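Local coordinates for protein alcohol oxidase (Myceliophthora thermophila, PDB 6F74) that binds FAD and probably catalyses oxygen-dependent oxidation of an organic substrate, as a flavoprotein oxidase of the vanillyl-alcohol oxidase (VAO) type, at residues K387-A390 / P391-A395; L472-G475 / G476-K480; L75-C78 / A79-K83; S43-E46 / A47-K50. All coordinates share one frame; numbering follows the deposited sequence.

Contact 1: residues K387-A390 / P391-A395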
loop_
_atom_site.group_PDB
_atom_site.type_symbol
_atom_site.label_atom_id
_atom_site.label_comp_id
_atom_site.label_asym_id
_atom_site.label_seq_id
_atom_site.Cartn_x
_atom_site.Cartn_y
_atom_site.Cartn_z
ATOM N N LYS A 387 -20.816 -16.107 17.864
ATOM C CA LYS A 387 -19.923 -17.040 18.567
ATOM C C LYS A 387 -18.472 -16.693 18.264
ATOM O O LYS A 387 -17.622 -16.726 19.162
ATOM C CB LYS A 387 -20.190 -18.479 18.168
ATOM C CG LYS A 387 -21.520 -19.008 18.635
ATOM C CD LYS A 387 -21.674 -20.500 18.453
ATOM C CE LYS A 387 -23.050 -20.886 18.981
ATOM N NZ LYS A 387 -23.410 -22.277 18.665
ATOM N N ALA A 388 -18.212 -16.329 17.008
ATOM C CA ALA A 388 -16.860 -16.038 16.553
ATOM C C ALA A 388 -16.215 -14.855 17.293
ATOM O O ALA A 388 -15.030 -14.918 17.614
ATOM C CB ALA A 388 -16.817 -15.822 15.048
ATOM N N VAL A 389 -17.012 -13.831 17.605
ATOM C CA VAL A 389 -16.512 -12.634 18.307
ATOM C C VAL A 389 -16.765 -12.683 19.813
ATOM O O VAL A 389 -16.416 -11.753 20.527
ATOM C CB VAL A 389 -17.065 -11.297 17.723
ATOM C CG1 VAL A 389 -16.631 -11.120 16.287
ATOM C CG2 VAL A 389 -18.599 -11.163 17.853
ATOM N N ALA A 390 -17.346 -13.778 20.292
ATOM C CA ALA A 390 -17.669 -13.930 21.689
ATOM C C ALA A 390 -16.454 -13.765 22.581
ATOM O O ALA A 390 -16.560 -13.055 23.570
ATOM C CB ALA A 390 -18.387 -15.248 21.959
ATOM N N PRO A 391 -15.290 -14.373 22.231
ATOM C CA PRO A 391 -14.150 -14.193 23.129
ATOM C C PRO A 391 -13.842 -12.712 23.416
ATOM O O PRO A 391 -13.523 -12.370 24.559
ATOM C CB PRO A 391 -13.001 -14.876 22.379
ATOM C CG PRO A 391 -13.681 -15.888 21.513
ATOM C CD PRO A 391 -14.901 -15.158 21.046
ATOM N N LEU A 392 -14.004 -11.863 22.403
ATOM C CA LEU A 392 -13.871 -10.407 22.572
ATOM C C LEU A 392 -14.998 -9.754 23.373
ATOM O O LEU A 392 -14.715 -8.993 24.289
ATOM C CB LEU A 392 -13.746 -9.684 21.217
ATOM C CG LEU A 392 -13.568 -8.153 21.307
ATOM C CD1 LEU A 392 -12.418 -7.702 22.184
ATOM C CD2 LEU A 392 -13.428 -7.617 19.899
ATOM N N MET A 393 -16.250 -10.020 23.037
ATOM C CA MET A 393 -17.381 -9.383 23.788
ATOM C C MET A 393 -17.442 -9.809 25.239
ATOM O O MET A 393 -17.722 -8.993 26.129
ATOM C CB MET A 393 -18.721 -9.635 23.081
ATOM C CG MET A 393 -18.734 -9.192 21.621
ATOM S SD MET A 393 -18.300 -7.455 21.374
ATOM C CE MET A 393 -16.592 -7.472 21.092
ATOM N N ASN A 394 -17.104 -11.073 25.483
ATOM C CA ASN A 394 -17.004 -11.579 26.841
ATOM C C ASN A 394 -15.906 -10.844 27.610
ATOM O O ASN A 394 -16.114 -10.500 28.780
ATOM C CB ASN A 394 -16.733 -13.085 26.862
ATOM C CG ASN A 394 -17.896 -13.910 26.307
ATOM O OD1 ASN A 394 -19.040 -13.452 26.206
ATOM N ND2 ASN A 394 -17.613 -15.165 25.994
ATOM N N ALA A 395 -14.763 -10.603 26.981
ATOM C CA ALA A 395 -13.665 -9.921 27.663
ATOM C C ALA A 395 -14.013 -8.473 27.925
ATOM O O ALA A 395 -13.571 -7.908 28.921
ATOM C CB ALA A 395 -12.363 -10.035 26.895
#
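M393 lies one helical turn beyond V389, and its side chain runs up beside the valine, CG standing 4.3 Å from CG2 of V389. The chi1 of M393 (-55°) sets CG anti to the carbonyl carbon and thus back along the helix, where it also rests 3.6 Å from the V389 carbonyl O. Further bends at chi2 and chi3 fold the thioether, so a flexible methionine can shape itself to the surface beyond. Under this apolar pair the backbone N of M393 donates to V389 O at 3.1 Å.

The backbone bond is repeated one residue on, but the side chain behaves differently. N394 N reaches A390 O at 2.8 Å, while the carboxamide carbon CG of N394 leans over that same oxygen at 3.2 Å. N394 ND2 is too poorly angled to bond A390 O, and the backbone N-H of N394 supplies the bond.

P391 interrupts the regular pattern. Having no N-H, it presents CD to the preceding turn instead, 3.4 Å from A388 O, and the same atom lies 3.6 Å from CB of the adjacent A390. The helix kinks here, and a small alanine before the proline suits the narrow space beside its ring. A388 O, missing a partner on the helix, is bonded by the side chain of N347.

Helix 382-396 packs on strands 311-320, 349-356 and 370-378: M393 and V389 meet H314, A388 and V389 meet V349, and L392 meets L316 and H373, while P391 and A395 lean on Q340 of the adjacent helix 328-346.

Contact 2: residues L472-G475 / G476-K480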
loop_
_atom_site.group_PDB
_atom_site.type_symbol
_atom_site.label_atom_id
_atom_site.label_comp_id
_atom_site.label_asym_id
_atom_site.label_seq_id
_atom_site.Cartn_x
_atom_site.Cartn_y
_atom_site.Cartn_z
ATOM N N LEU A 472 -6.724 -6.816 10.768
ATOM C CA LEU A 472 -6.940 -8.200 11.119
ATOM C C LEU A 472 -7.096 -8.947 9.785
ATOM O O LEU A 472 -8.200 -9.272 9.352
ATOM C CB LEU A 472 -8.146 -8.337 12.028
ATOM C CG LEU A 472 -8.432 -9.738 12.561
ATOM C CD1 LEU A 472 -7.257 -10.297 13.382
ATOM C CD2 LEU A 472 -9.703 -9.683 13.388
ATOM N N VAL A 473 -5.963 -9.179 9.142
ATOM C CA VAL A 473 -5.948 -9.592 7.728
ATOM C C VAL A 473 -5.149 -10.824 7.434
ATOM O O VAL A 473 -5.116 -11.233 6.311
ATOM C CB VAL A 473 -5.465 -8.449 6.803
ATOM C CG1 VAL A 473 -6.371 -7.235 6.940
ATOM C CG2 VAL A 473 -4.034 -8.064 7.094
ATOM N N SER A 474 -4.515 -11.427 8.426
ATOM C CA SER A 474 -3.748 -12.635 8.208
ATOM C C SER A 474 -4.430 -13.737 9.015
ATOM O O SER A 474 -5.632 -13.645 9.245
ATOM C CB SER A 474 -2.289 -12.428 8.558
ATOM O OG SER A 474 -1.508 -13.610 8.393
ATOM N N GLY A 475 -3.700 -14.770 9.418
ATOM C CA GLY A 475 -4.307 -15.953 9.985
ATOM C C GLY A 475 -4.931 -16.795 8.887
ATOM O O GLY A 475 -4.754 -16.513 7.710
ATOM N N GLY A 476 -5.666 -17.829 9.275
ATOM C CA GLY A 476 -6.409 -18.681 8.324
ATOM C C GLY A 476 -5.585 -19.155 7.137
ATOM O O GLY A 476 -4.590 -19.859 7.304
ATOM N N GLN A 477 -6.001 -18.774 5.931
ATOM C CA GLN A 477 -5.358 -19.285 4.713
ATOM C C GLN A 477 -3.947 -18.714 4.551
ATOM O O GLN A 477 -3.077 -19.375 4.001
ATOM C CB GLN A 477 -6.203 -19.008 3.474
ATOM C CG GLN A 477 -5.755 -19.696 2.186
ATOM C CD GLN A 477 -5.783 -21.201 2.292
ATOM O OE1 GLN A 477 -6.764 -21.786 2.758
ATOM N NE2 GLN A 477 -4.681 -21.836 1.891
ATOM N N VAL A 478 -3.703 -17.522 5.094
ATOM C CA VAL A 478 -2.367 -16.928 5.046
ATOM C C VAL A 478 -1.365 -17.792 5.816
ATOM O O VAL A 478 -0.216 -17.963 5.374
ATOM C CB VAL A 478 -2.327 -15.475 5.573
ATOM C CG1 VAL A 478 -0.931 -14.877 5.377
ATOM C CG2 VAL A 478 -3.351 -14.597 4.863
ATOM N N PHE A 479 -1.807 -18.335 6.953
ATOM C CA PHE A 479 -1.002 -19.277 7.737
ATOM C C PHE A 479 -0.807 -20.569 6.946
ATOM O O PHE A 479 0.306 -21.048 6.768
ATOM C CB PHE A 479 -1.693 -19.570 9.081
ATOM C CG PHE A 479 -1.552 -18.469 10.124
ATOM C CD1 PHE A 479 -0.951 -17.237 9.848
ATOM C CD2 PHE A 479 -2.071 -18.671 11.395
ATOM C CE1 PHE A 479 -0.837 -16.262 10.820
ATOM C CE2 PHE A 479 -1.973 -17.677 12.377
ATOM C CZ PHE A 479 -1.346 -16.481 12.094
ATOM N N LYS A 480 -1.903 -21.118 6.459
ATOM C CA LYS A 480 -1.847 -22.320 5.657
ATOM C C LYS A 480 -0.896 -22.208 4.464
ATOM O O LYS A 480 -0.145 -23.142 4.195
ATOM C CB LYS A 480 -3.248 -22.704 5.180
ATOM C CG LYS A 480 -3.268 -23.926 4.277
ATOM C CD LYS A 480 -4.594 -24.654 4.390
ATOM C CE LYS A 480 -4.697 -25.800 3.391
ATOM N NZ LYS A 480 -5.851 -26.635 3.802
#
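F479 lays the face of its ring on G475. The glycine CA sits 3.4 Å from the ring centroid and only 5° off the ring normal, a CH-pi contact, and the backbone N of G475 lies over the same face, 3.5 Å from CE1. Chi1 of F479 (-77°) turns the ring back from the helix over the loop that precedes it. Glycine suits this place, for phi is positive and a side chain would strike the next nitrogen, G476 N. Replacing the phenylalanine with an alanine would probably uncover the G475 backbone and leave the loop freer to shift against the helix.

V478 approaches from another side. Its CG1 is 3.3 Å from S474 OG, while its backbone N bonds G475 O at 3.0 Å; the 130° N-H...O angle and the donor's tilt out of the carbonyl plane make this a bent bond.

The next shell holds these groups in place. S474 OG bonds W493 O, so the serine hydroxyl is satisfied although it faces a valine methyl. G476, also at positive phi, is the N-cap residue, and its carbonyl accepts K480 N at 3.1 Å as the first turn begins.

The turn thus carries the chain from strand 467-472 into helix 477-480. L472 and V473 rest on strand 349-356, V473 and S474 bond T250 and H251 through their carbonyls, and P497, just before strand 498-503, lies against F479.

Contact 3: residues L75-C78 / A79-K83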
loop_
_atom_site.group_PDB
_atom_site.type_symbol
_atom_site.label_atom_id
_atom_site.label_comp_id
_atom_site.label_asym_id
_atom_site.label_seq_id
_atom_site.Cartn_x
_atom_site.Cartn_y
_atom_site.Cartn_z
ATOM N N LEU A 75 -5.684 31.380 -10.911
ATOM C CA LEU A 75 -6.349 31.224 -9.615
ATOM C C LEU A 75 -7.617 30.359 -9.658
ATOM O O LEU A 75 -7.969 29.717 -8.660
ATOM C CB LEU A 75 -6.618 32.582 -8.981
ATOM C CG LEU A 75 -5.329 33.251 -8.441
ATOM C CD1 LEU A 75 -4.598 34.001 -9.520
ATOM C CD2 LEU A 75 -5.671 34.223 -7.297
ATOM N N ASP A 76 -8.268 30.325 -10.803
ATOM C CA ASP A 76 -9.381 29.368 -11.050
ATOM C C ASP A 76 -8.909 27.944 -11.065
ATOM O O ASP A 76 -9.489 27.078 -10.424
ATOM C CB ASP A 76 -10.061 29.632 -12.421
ATOM C CG ASP A 76 -10.709 30.968 -12.516
ATOM O OD1 ASP A 76 -11.331 31.296 -11.484
ATOM O OD2 ASP A 76 -10.572 31.671 -13.570
ATOM N N ARG A 77 -7.850 27.689 -11.811
ATOM C CA ARG A 77 -7.237 26.338 -11.804
ATOM C C ARG A 77 -6.762 25.997 -10.384
ATOM O O ARG A 77 -7.008 24.894 -9.899
ATOM C CB ARG A 77 -6.100 26.267 -12.807
ATOM C CG ARG A 77 -5.439 24.917 -13.009
ATOM C CD ARG A 77 -6.392 23.771 -13.330
ATOM N NE ARG A 77 -5.682 22.474 -13.334
ATOM C CZ ARG A 77 -6.267 21.265 -13.413
ATOM N NH1 ARG A 77 -7.554 21.164 -13.614
ATOM N NH2 ARG A 77 -5.557 20.142 -13.333
ATOM N N CYS A 78 -6.124 26.961 -9.707
ATOM C CA CYS A 78 -5.627 26.752 -8.363
ATOM C C CYS A 78 -6.716 26.315 -7.393
ATOM O O CYS A 78 -6.514 25.371 -6.632
ATOM C CB CYS A 78 -4.944 28.016 -7.840
ATOM S SG CYS A 78 -4.486 27.917 -6.092
ATOM N N ALA A 79 -7.860 26.992 -7.431
ATOM C CA ALA A 79 -9.007 26.665 -6.575
ATOM C C ALA A 79 -9.596 25.289 -6.874
ATOM O O ALA A 79 -9.977 24.546 -5.959
ATOM C CB ALA A 79 -10.094 27.739 -6.729
ATOM N N TYR A 80 -9.674 24.951 -8.157
ATOM C CA TYR A 80 -10.094 23.607 -8.558
ATOM C C TYR A 80 -9.131 22.564 -7.965
ATOM O O TYR A 80 -9.547 21.570 -7.370
ATOM C CB TYR A 80 -10.132 23.482 -10.090
ATOM C CG TYR A 80 -10.612 22.130 -10.519
ATOM C CD1 TYR A 80 -11.953 21.821 -10.459
ATOM C CD2 TYR A 80 -9.719 21.131 -10.918
ATOM C CE1 TYR A 80 -12.426 20.585 -10.835
ATOM C CE2 TYR A 80 -10.203 19.849 -11.260
ATOM C CZ TYR A 80 -11.556 19.612 -11.229
ATOM O OH TYR A 80 -12.065 18.364 -11.532
ATOM N N VAL A 81 -7.840 22.809 -8.114
ATOM C CA VAL A 81 -6.818 21.888 -7.603
ATOM C C VAL A 81 -6.878 21.778 -6.083
ATOM O O VAL A 81 -6.746 20.680 -5.521
ATOM C CB VAL A 81 -5.394 22.288 -8.081
ATOM C CG1 VAL A 81 -4.339 21.429 -7.400
ATOM C CG2 VAL A 81 -5.293 22.082 -9.578
ATOM N N ASN A 82 -7.090 22.915 -5.422
ATOM C CA ASN A 82 -7.213 22.892 -3.959
ATOM C C ASN A 82 -8.428 22.058 -3.519
ATOM O O ASN A 82 -8.331 21.227 -2.646
ATOM C CB ASN A 82 -7.290 24.315 -3.409
ATOM C CG ASN A 82 -7.327 24.331 -1.908
ATOM O OD1 ASN A 82 -8.368 24.619 -1.314
ATOM N ND2 ASN A 82 -6.211 23.951 -1.283
ATOM N N LYS A 83 -9.535 22.264 -4.193
ATOM C CA LYS A 83 -10.764 21.538 -3.906
ATOM C C LYS A 83 -10.618 20.034 -4.150
ATOM O O LYS A 83 -11.133 19.234 -3.362
ATOM C CB LYS A 83 -11.902 22.109 -4.764
ATOM C CG LYS A 83 -13.221 21.382 -4.604
ATOM C CD LYS A 83 -14.289 21.820 -5.604
ATOM C CE LYS A 83 -15.638 21.198 -5.176
ATOM N NZ LYS A 83 -16.604 21.025 -6.315
#
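R77 reaches forward along its helix to both Y80 and V81, and the shape of its chain explains how. CG leaves CB anti to the backbone N (chi1 -175°), and a bend at chi2 (53°) turns the rest of the chain toward the next turn. NE then comes 3.8 Å from V81 CG2, and CZ follows at 4.0 Å from the same methyl, which sits over one face of the guanidinium, offset toward its rim. At the tip, NH1 stands 3.5 Å from Y80 CD2. The guanidinium and phenol planes are only 22° apart, yet the approach is oblique, so the cation slants past the ring instead of stacking squarely on it.

V81 CG2 has a second neighbour, the R77 carbonyl O at 3.3 Å, and V81 N donates to that oxygen at 2.9 Å. The methyl therefore fills the angle between arginine backbone and guanidinium, a place where a beta-branched residue fits neatly. Alongside, A79 N bonds L75 O, Y80 N bonds D76 O and N82 N bonds C78 O, an unbroken alpha-helical ladder. C78 turns to the buried side and is tied to C67 by a disulfide, while S66 lies against both C78 and R77.

Chemically, a covalent tie fixes helix 75-84 to the preceding loop; R77 and Y80 lie on the exposed side, where the guanidinium, one face on buried V81's methyl, can probably stay hydrated.

Contact 4: residues S43-E46 / A47-K50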
loop_
_atom_site.group_PDB
_atom_site.type_symbol
_atom_site.label_atom_id
_atom_site.label_comp_id
_atom_site.label_asym_id
_atom_site.label_seq_id
_atom_site.Cartn_x
_atom_site.Cartn_y
_atom_site.Cartn_z
ATOM N N SER A 43 15.327 18.908 -29.065
ATOM C CA SER A 43 15.132 18.166 -30.317
ATOM C C SER A 43 15.082 16.644 -30.102
ATOM O O SER A 43 14.307 15.930 -30.758
ATOM C CB SER A 43 16.230 18.529 -31.325
ATOM O OG SER A 43 17.483 17.992 -30.915
ATOM N N VAL A 44 15.900 16.145 -29.172
ATOM C CA VAL A 44 15.943 14.712 -28.882
ATOM C C VAL A 44 14.631 14.274 -28.242
ATOM O O VAL A 44 14.070 13.261 -28.630
ATOM C CB VAL A 44 17.169 14.328 -28.005
ATOM C CG1 VAL A 44 17.111 12.848 -27.562
ATOM C CG2 VAL A 44 18.457 14.607 -28.777
ATOM N N TRP A 45 14.136 15.044 -27.282
ATOM C CA TRP A 45 12.848 14.747 -26.645
ATOM C C TRP A 45 11.701 14.798 -27.638
ATOM O O TRP A 45 10.788 13.946 -27.599
ATOM C CB TRP A 45 12.581 15.691 -25.470
ATOM C CG TRP A 45 13.473 15.434 -24.269
ATOM C CD1 TRP A 45 14.499 16.210 -23.842
ATOM C CD2 TRP A 45 13.391 14.342 -23.353
ATOM N NE1 TRP A 45 15.081 15.672 -22.713
ATOM C CE2 TRP A 45 14.412 14.520 -22.387
ATOM C CE3 TRP A 45 12.550 13.221 -23.238
ATOM C CZ2 TRP A 45 14.626 13.616 -21.340
ATOM C CZ3 TRP A 45 12.757 12.335 -22.187
ATOM C CH2 TRP A 45 13.793 12.543 -21.254
ATOM N N GLU A 46 11.735 15.793 -28.533
ATOM C CA GLU A 46 10.703 15.948 -29.539
ATOM C C GLU A 46 10.671 14.749 -30.522
ATOM O O GLU A 46 9.608 14.215 -30.827
ATOM C CB GLU A 46 10.939 17.266 -30.265
ATOM C CG GLU A 46 9.902 17.688 -31.313
ATOM C CD GLU A 46 10.221 19.066 -31.871
ATOM O OE1 GLU A 46 10.807 19.898 -31.086
ATOM O OE2 GLU A 46 9.930 19.333 -33.088
ATOM N N ALA A 47 11.848 14.309 -30.962
ATOM C CA ALA A 47 11.965 13.098 -31.796
ATOM C C ALA A 47 11.459 11.834 -31.073
ATOM O O ALA A 47 10.893 10.936 -31.693
ATOM C CB ALA A 47 13.405 12.901 -32.266
ATOM N N PHE A 48 11.669 11.773 -29.763
ATOM C CA PHE A 48 11.193 10.644 -28.953
ATOM C C PHE A 48 9.651 10.687 -28.853
ATOM O O PHE A 48 8.967 9.645 -28.970
ATOM C CB PHE A 48 11.924 10.647 -27.590
ATOM C CG PHE A 48 11.465 9.581 -26.618
ATOM C CD1 PHE A 48 11.273 8.264 -27.007
ATOM C CD2 PHE A 48 11.223 9.917 -25.274
ATOM C CE1 PHE A 48 10.844 7.300 -26.092
ATOM C CE2 PHE A 48 10.810 8.961 -24.359
ATOM C CZ PHE A 48 10.608 7.642 -24.780
ATOM N N ASP A 49 9.093 11.890 -28.691
ATOM C CA ASP A 49 7.624 12.068 -28.716
ATOM C C ASP A 49 7.031 11.538 -30.028
ATOM O O ASP A 49 6.031 10.848 -30.002
ATOM C CB ASP A 49 7.226 13.543 -28.498
ATOM C CG ASP A 49 5.721 13.755 -28.334
ATOM O OD1 ASP A 49 5.045 12.984 -27.635
ATOM O OD2 ASP A 49 5.201 14.736 -28.915
ATOM N N LYS A 50 7.676 11.864 -31.137
ATOM C CA LYS A 50 7.234 11.462 -32.487
ATOM C C LYS A 50 7.353 9.976 -32.793
ATOM O O LYS A 50 6.524 9.446 -33.512
ATOM C CB LYS A 50 8.005 12.221 -33.546
ATOM C CG LYS A 50 7.548 13.685 -33.650
ATOM C CD LYS A 50 8.111 14.413 -34.879
ATOM C CE LYS A 50 8.375 15.916 -34.606
ATOM N NZ LYS A 50 8.619 16.680 -35.856
#
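W45 and F48 lie side by side, pointing the same way from the buried face of their helix. The indole offers CE3 to the edge of the phenyl ring, near its plane, 4.1 Å from CD2. Different first torsions bring them together: W45 swings CG anti to its carbonyl carbon (chi1 -71°), whereas in F48 CG lies anti to the backbone nitrogen (chi1 176°). Larger aromatic packing surrounds the pair, for F48 stacks on F144, W45 stacks on Y128, and W39 also meets the indole. Broad, flat side chains suit such a place, since each can touch several neighbours at once.

The other flank is looser. E46 and K50, both exposed, run alongside each other, and their aliphatic parts touch at CG of E46 and CE of K50, 4.0 Å apart. The charged ends stop short of a salt bridge, with OE2 of E46 4.1 Å from NZ of K50. Regular bonds run beneath both flanks: K50 N to E46 O (3.1 Å) under the charged pair, D49 N to W45 O (2.9 Å) beside the aromatic one. D41 OD1 bonds S43 OG and accepts V44 N, as an N-cap aspartate does, and D49 OD1 accepts L57 N.

Helix 42-52 is thus amphipathic: aromatic surfaces hold it to helix 135-147 and strand 128-131, while the opposite charges of E46 and K50 probably attract through solvent and add only a mild stabilisation.

How the contacts relate
Contacts 1 and 2 belong together: their centres are 19 Å apart, and both rest on strand 349-356, which serves as their shared support. Contact 2 comes close to the flavin, with the side chain of V473 about 7 Å from bound FAD and about 4 Å from that of H246, an FAD-binding residue. The other three lie away from the annotated sites. Contact 4 packs on the sheet whose strand 152-155 carries the FAD-binding T154, and its centre is about 65 Å from that of contact 1, across the chain's centre. Contact 3 is separate again, its centre 32 Å from that of contact 4.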